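Local coordinates for Aureochrome1 (Vaucheria frigida, PDB 3UE6), which senses blue light through an FMN-binding LOV domain of the PAS family and, as an aureochrome, probably regulates gene expression in response, at the interface of chains A and B. Coordinates in Å, arbitrary orientation; residue numbers count along the deposited sequence, not the author numbering. Chains: chain A/B, Aureochrome1.

Contact 1: the interface of chains A and B. Residues chain A 33, 35; chain B 42, 44, 110, 128, 145, 147.
A:Pro33 and A:Tyr35 carry a mostly apolar interface in which the segment leading into helix 36-43 of one LOV domain, a member of the PAS family, lies on the beta-sheet of its copy. The contact helps join the two chains of the crystal assembly, a pairing that need not be the one the full-length photoreceptor uses. A:Tyr35 buries 73 Å², more than any other residue here, and suits the place because its ring is flat enough to lie against a sheet while its phenol carries a polar group at the far end. B:Val145, on strand 139-149, supports one side of the ring: its CG1, anti to the backbone N (chi1 177°), points up from the sheet and stops 3.8 Å from A:Tyr35 CZ. Beta-branching makes valine natural in a strand and gives it a blunt surface for an aromatic partner. At the border of the ring, the backbone carbonyl O of B:Ala44 approaches A:Tyr35 CE1 at 3.4 Å. Past the phenol, B:Gln42 reaches in with an extended chain, but it is poorly ordered, and both the orientation of its amide and the bond it makes are tentative. As modelled, the amide stands nearly perpendicular to the tyrosine ring, and its nitrogen NE2 lies 2.8 Å from the hydroxyl OH of A:Tyr35, consistent with a hydrogen bond. A:Pro33 fits between B:Gln42, B:Phe128 and B:Ser110, and its ring, closed on the backbone N, gives the segment a compact apolar foothold with little side-chain freedom to lose. Its CG packs 4.0 Å from CD2 of B:Phe128, whose ring rises from strand 122-133 and slides past A:Tyr35 in the opposite direction. The hydroxyl OG of B:Ser110 lies near A:Pro33 CD, at 3.3 Å, and at the edge of the B:Phe128 ring, in its plane.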
ATOM      1  N   PRO A  33      12.487  -7.040  -5.611  1.00161.50           N
ATOM      2  CA  PRO A  33      12.284  -5.666  -6.076  1.00156.69           C
ATOM      3  C   PRO A  33      12.256  -4.624  -4.963  1.00151.71           C
ATOM      4  O   PRO A  33      12.044  -4.949  -3.795  1.00148.59           O
ATOM      5  CB  PRO A  33      10.916  -5.736  -6.757  1.00153.53           C
ATOM      6  CG  PRO A  33      10.206  -6.825  -6.041  1.00154.01           C
ATOM      7  CD  PRO A  33      11.259  -7.846  -5.722  1.00160.65           C
ATOM      8  N   TYR A  35      10.030  -1.402  -3.830  1.00125.40           N
ATOM      9  CA  TYR A  35       8.641  -1.017  -4.053  1.00114.91           C
ATOM     10  C   TYR A  35       8.212   0.178  -3.216  1.00 92.30           C
ATOM     11  O   TYR A  35       7.956   0.054  -2.022  1.00 81.56           O
ATOM     12  CB  TYR A  35       7.704  -2.207  -3.832  1.00119.79           C
ATOM     13  CG  TYR A  35       7.410  -2.957  -5.104  1.00123.14           C
ATOM     14  CD1 TYR A  35       7.040  -2.277  -6.255  1.00125.67           C
ATOM     15  CD2 TYR A  35       7.526  -4.338  -5.166  1.00122.99           C
ATOM     16  CE1 TYR A  35       6.776  -2.951  -7.431  1.00124.66           C
ATOM     17  CE2 TYR A  35       7.266  -5.022  -6.341  1.00123.49           C
ATOM     18  CZ  TYR A  35       6.892  -4.323  -7.468  1.00120.37           C
ATOM     19  OH  TYR A  35       6.631  -4.997  -8.638  1.00111.57           O
TER
ATOM     20  N   GLN B  42      10.298  -4.840 -13.766  1.00177.70           N
ATOM     21  CA  GLN B  42       9.199  -5.016 -12.829  1.00173.64           C
ATOM     22  C   GLN B  42       9.037  -3.680 -12.122  1.00165.11           C
ATOM     23  O   GLN B  42       9.594  -3.464 -11.044  1.00166.30           O
ATOM     24  CB  GLN B  42       9.478  -6.129 -11.819  1.00181.64           C
ATOM     25  CG  GLN B  42       8.279  -6.426 -10.919  1.00189.63           C
ATOM     26  CD  GLN B  42       8.632  -7.239  -9.688  1.00198.12           C
ATOM     27  OE1 GLN B  42       9.799  -7.523  -9.427  1.00203.22           O
ATOM     28  NE2 GLN B  42       7.615  -7.619  -8.922  1.00197.86           N
ATOM     29  N   ALA B  44       5.767  -1.918 -12.206  1.00135.62           N
ATOM     30  CA  ALA B  44       4.345  -1.657 -11.972  1.00127.66           C
ATOM     31  C   ALA B  44       3.963  -1.684 -10.494  1.00116.67           C
ATOM     32  O   ALA B  44       4.372  -2.586  -9.762  1.00113.77           O
ATOM     33  CB  ALA B  44       3.487  -2.639 -12.763  1.00126.62           C
ATOM     34  N   SER B 110       9.169 -13.006  -3.702  1.00 74.53           N
ATOM     35  CA  SER B 110       8.600 -12.861  -5.030  1.00 65.05           C
ATOM     36  C   SER B 110       8.447 -14.248  -5.632  1.00 74.50           C
ATOM     37  O   SER B 110       9.350 -15.079  -5.537  1.00 82.07           O
ATOM     38  CB  SER B 110       9.524 -12.028  -5.914  1.00 68.82           C
ATOM     39  OG  SER B 110       9.777 -10.762  -5.335  1.00 76.30           O
ATOM     40  N   PHE B 128       4.530 -10.415  -5.506  1.00 67.70           N
ATOM     41  CA  PHE B 128       5.335 -10.094  -4.335  1.00 73.42           C
ATOM     42  C   PHE B 128       4.476  -9.894  -3.082  1.00 71.21           C
ATOM     43  O   PHE B 128       3.537  -9.095  -3.087  1.00 66.96           O
ATOM     44  CB  PHE B 128       6.156  -8.835  -4.610  1.00 72.96           C
ATOM     45  CG  PHE B 128       6.988  -8.381  -3.440  1.00 78.23           C
ATOM     46  CD1 PHE B 128       6.514  -7.412  -2.567  1.00 75.16           C
ATOM     47  CD2 PHE B 128       8.247  -8.915  -3.219  1.00 72.87           C
ATOM     48  CE1 PHE B 128       7.279  -6.991  -1.494  1.00 67.55           C
ATOM     49  CE2 PHE B 128       9.015  -8.496  -2.143  1.00 65.02           C
ATOM     50  CZ  PHE B 128       8.531  -7.535  -1.285  1.00 61.45           C
ATOM     51  N   VAL B 145       1.600  -7.410  -4.510  1.00 72.34           N
ATOM     52  CA  VAL B 145       1.768  -6.692  -5.765  1.00 68.11           C
ATOM     53  C   VAL B 145       1.965  -7.670  -6.916  1.00 66.48           C
ATOM     54  O   VAL B 145       2.876  -8.497  -6.896  1.00 63.77           O
ATOM     55  CB  VAL B 145       2.940  -5.705  -5.689  1.00 64.43           C
ATOM     56  CG1 VAL B 145       3.147  -5.018  -7.032  1.00 64.93           C
ATOM     57  CG2 VAL B 145       2.692  -4.678  -4.593  1.00 68.18           C
ATOM     58  N   SER B 147       2.414  -8.555 -11.066  1.00 74.98           N
ATOM     59  CA  SER B 147       2.975  -8.011 -12.299  1.00 80.70           C
ATOM     60  C   SER B 147       2.849  -8.972 -13.484  1.00 85.52           C
ATOM     61  O   SER B 147       3.491 -10.022 -13.521  1.00 83.50           O
ATOM     62  CB  SER B 147       4.437  -7.610 -12.089  1.00 80.56           C
ATOM     63  OG  SER B 147       4.537  -6.597 -11.108  1.00 87.75           O
TER

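Contact 2: the interface of chains A and B. Residues chain A 37, 50, 132, 141; chain B 45, 48, 62, 64, 145.
B:Phe48 turns one ring face to A:Leu37, with A:Leu132 and A:Asn141 at its outer end, forming the apolar middle of this LOV-LOV interface. From its CB, which brushes A:Leu37 CD2, the side chain turns into the crowded position between backbone N and carbonyl carbon (chi1 65°), and this presents a ring face to the helix of chain A. CG lies 3.6 Å from A:Leu37 CD2, and CD1 and CD2 are nearly as near, so the methyl sits over the face in a CH-pi contact, displaced toward the rim. The opposite face is backed by CB of B:Ser64. CE1 lies in the plane of the B:Tyr62 ring, at its edge, a contact within chain B. Farther out, CE2 comes 4.0 Å from CD1 of A:Leu132, whose side chain runs roughly perpendicular to that of B:Phe48, and CZ is as close to that methyl. The amide oxygen OD1 of A:Asn141 also approaches this end, 3.8 Å from CE2, with the amide plane turned 79° from the ring. An aromatic ring suits the place because its face takes a leucine methyl while its rim can tolerate an amide oxygen. B:Ser64 holds the base of the side chain: its OG accepts from B:Phe48 N at 3.0 Å and donates back to B:Phe48 O, fixing the backbone from which the ring projects. Beside this core, the amide oxygen OE1 of B:Gln45 receives the backbone N-H of A:Leu37 at 2.7 Å in a nearly straight bond (171° at H), the donor tilted from the carbonyl plane. That N-H belongs to the first turn of helix 36-43, so the glutamine may act as an N-terminal cap supplied by the partner, perhaps strengthened by the helix's partial positive charge. A:Ile50 CG2 meets B:Tyr62 CE2 at the far margin. The site thus lies between the two PAS sheets, with the chain A helix wedged against strand 48-52 of chain B.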
ATOM      1  N   LEU A  37       5.638   1.506  -2.668  1.00 82.51           N
ATOM      2  CA  LEU A  37       4.448   1.227  -1.879  1.00 75.89           C
ATOM      3  C   LEU A  37       4.770   0.376  -0.654  1.00 75.94           C
ATOM      4  O   LEU A  37       4.329   0.672   0.456  1.00 73.80           O
ATOM      5  CB  LEU A  37       3.413   0.515  -2.745  1.00 75.41           C
ATOM      6  CG  LEU A  37       2.205  -0.076  -2.025  1.00 80.82           C
ATOM      7  CD1 LEU A  37       1.381   1.017  -1.356  1.00 74.51           C
ATOM      8  CD2 LEU A  37       1.360  -0.867  -3.011  1.00 86.49           C
ATOM      9  N   ILE A  50      -4.915   4.591   2.238  1.00 78.03           N
ATOM     10  CA  ILE A  50      -4.832   4.558   0.785  1.00 65.74           C
ATOM     11  C   ILE A  50      -5.939   5.438   0.222  1.00 70.56           C
ATOM     12  O   ILE A  50      -7.102   5.294   0.596  1.00 70.88           O
ATOM     13  CB  ILE A  50      -5.045   3.143   0.225  1.00 65.82           C
ATOM     14  CG1 ILE A  50      -4.158   2.122   0.939  1.00 62.66           C
ATOM     15  CG2 ILE A  50      -4.770   3.129  -1.274  1.00 71.18           C
ATOM     16  CD1 ILE A  50      -2.724   2.115   0.464  1.00 60.61           C
ATOM     17  N   LEU A 132       1.191   6.613  -6.461  1.00 68.40           N
ATOM     18  CA  LEU A 132       1.366   5.364  -7.183  1.00 69.91           C
ATOM     19  C   LEU A 132       0.872   5.545  -8.615  1.00 81.66           C
ATOM     20  O   LEU A 132      -0.243   6.012  -8.831  1.00 91.75           O
ATOM     21  CB  LEU A 132       0.611   4.243  -6.473  1.00 69.66           C
ATOM     22  CG  LEU A 132       0.889   4.191  -4.970  1.00 73.46           C
ATOM     23  CD1 LEU A 132      -0.015   3.186  -4.267  1.00 74.58           C
ATOM     24  CD2 LEU A 132       2.357   3.880  -4.716  1.00 67.23           C
ATOM     25  N   ASN A 141      -3.191   6.117  -7.257  1.00 82.48           N
ATOM     26  CA  ASN A 141      -3.431   5.967  -5.828  1.00 70.20           C
ATOM     27  C   ASN A 141      -2.387   6.727  -5.035  1.00 69.22           C
ATOM     28  O   ASN A 141      -1.307   7.034  -5.541  1.00 67.29           O
ATOM     29  CB  ASN A 141      -3.357   4.498  -5.414  1.00 75.14           C
ATOM     30  CG  ASN A 141      -4.576   3.708  -5.826  1.00 78.46           C
ATOM     31  OD1 ASN A 141      -4.491   2.818  -6.670  1.00 89.42           O
ATOM     32  ND2 ASN A 141      -5.716   4.008  -5.213  1.00 67.39           N
TER
ATOM     33  N   GLN B  45       3.167  -0.703 -10.069  1.00108.11           N
ATOM     34  CA  GLN B  45       2.685  -0.638  -8.688  1.00105.29           C
ATOM     35  C   GLN B  45       1.191  -0.335  -8.586  1.00104.80           C
ATOM     36  O   GLN B  45       0.683  -0.093  -7.492  1.00100.80           O
ATOM     37  CB  GLN B  45       3.461   0.408  -7.880  1.00103.28           C
ATOM     38  CG  GLN B  45       4.745  -0.101  -7.257  1.00 99.88           C
ATOM     39  CD  GLN B  45       5.284   0.832  -6.187  1.00 96.01           C
ATOM     40  OE1 GLN B  45       5.821   0.385  -5.173  1.00 98.46           O
ATOM     41  NE2 GLN B  45       5.145   2.135  -6.408  1.00 88.09           N
ATOM     42  N   PHE B  48      -2.233  -4.018  -6.822  1.00 75.35           N
ATOM     43  CA  PHE B  48      -1.945  -4.487  -5.473  1.00 64.37           C
ATOM     44  C   PHE B  48      -3.206  -4.759  -4.661  1.00 62.56           C
ATOM     45  O   PHE B  48      -4.269  -4.203  -4.937  1.00 65.84           O
ATOM     46  CB  PHE B  48      -1.040  -3.494  -4.741  1.00 67.73           C
ATOM     47  CG  PHE B  48      -1.673  -2.152  -4.502  1.00 77.63           C
ATOM     48  CD1 PHE B  48      -2.268  -1.863  -3.285  1.00 71.98           C
ATOM     49  CD2 PHE B  48      -1.665  -1.177  -5.487  1.00 83.00           C
ATOM     50  CE1 PHE B  48      -2.847  -0.632  -3.056  1.00 67.16           C
ATOM     51  CE2 PHE B  48      -2.243   0.059  -5.262  1.00 83.35           C
ATOM     52  CZ  PHE B  48      -2.835   0.332  -4.044  1.00 73.26           C
ATOM     53  N   TYR B  62      -8.814  -4.816   0.675  1.00 78.35           N
ATOM     54  CA  TYR B  62      -8.748  -3.787  -0.362  1.00 76.45           C
ATOM     55  C   TYR B  62      -8.037  -4.270  -1.621  1.00 75.88           C
ATOM     56  O   TYR B  62      -7.136  -5.104  -1.556  1.00 84.14           O
ATOM     57  CB  TYR B  62      -8.069  -2.517   0.152  1.00 64.71           C
ATOM     58  CG  TYR B  62      -7.887  -1.480  -0.927  1.00 60.41           C
ATOM     59  CD1 TYR B  62      -8.955  -0.692  -1.346  1.00 61.42           C
ATOM     60  CD2 TYR B  62      -6.652  -1.296  -1.544  1.00 62.52           C
ATOM     61  CE1 TYR B  62      -8.793   0.254  -2.343  1.00 70.22           C
ATOM     62  CE2 TYR B  62      -6.489  -0.347  -2.542  1.00 57.73           C
ATOM     63  CZ  TYR B  62      -7.560   0.421  -2.937  1.00 65.34           C
ATOM     64  OH  TYR B  62      -7.402   1.367  -3.928  1.00 63.05           O
ATOM     65  N   SER B  64      -6.732  -2.552  -5.591  1.00 64.95           N
ATOM     66  CA  SER B  64      -6.648  -1.447  -6.537  1.00 65.26           C
ATOM     67  C   SER B  64      -7.441  -1.728  -7.807  1.00 66.30           C
ATOM     68  O   SER B  64      -7.764  -2.875  -8.112  1.00 64.86           O
ATOM     69  CB  SER B  64      -5.189  -1.170  -6.893  1.00 69.02           C
ATOM     70  OG  SER B  64      -4.586  -2.310  -7.480  1.00 67.96           O
ATOM     71  N   VAL B 145       1.600  -7.410  -4.510  1.00 72.34           N
ATOM     72  CA  VAL B 145       1.768  -6.692  -5.765  1.00 68.11           C
ATOM     73  C   VAL B 145       1.965  -7.670  -6.916  1.00 66.48           C
ATOM     74  O   VAL B 145       2.876  -8.497  -6.896  1.00 63.77           O
ATOM     75  CB  VAL B 145       2.940  -5.705  -5.689  1.00 64.43           C
ATOM     76  CG1 VAL B 145       3.147  -5.018  -7.032  1.00 64.93           C
ATOM     77  CG2 VAL B 145       2.692  -4.678  -4.593  1.00 68.18           C
TER

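Contact 1 and contact 2 are neighbouring parts of one interface, with C-alpha centres about 11 Å apart. They share B:Val145, whose two methyls point to different partners, CG1 toward contact 1 and CG2 toward contact 2. On chain A the connection is sequential: the segment before helix 36-43 serves contact 1, and the start of that helix serves contact 2, which also recruits the sheet of chain A. The loop before strand 48-52 of chain B likewise contributes to both. Because the whole interface departs from an exact two-fold, equivalent residues of the two chains need not have matching surroundings.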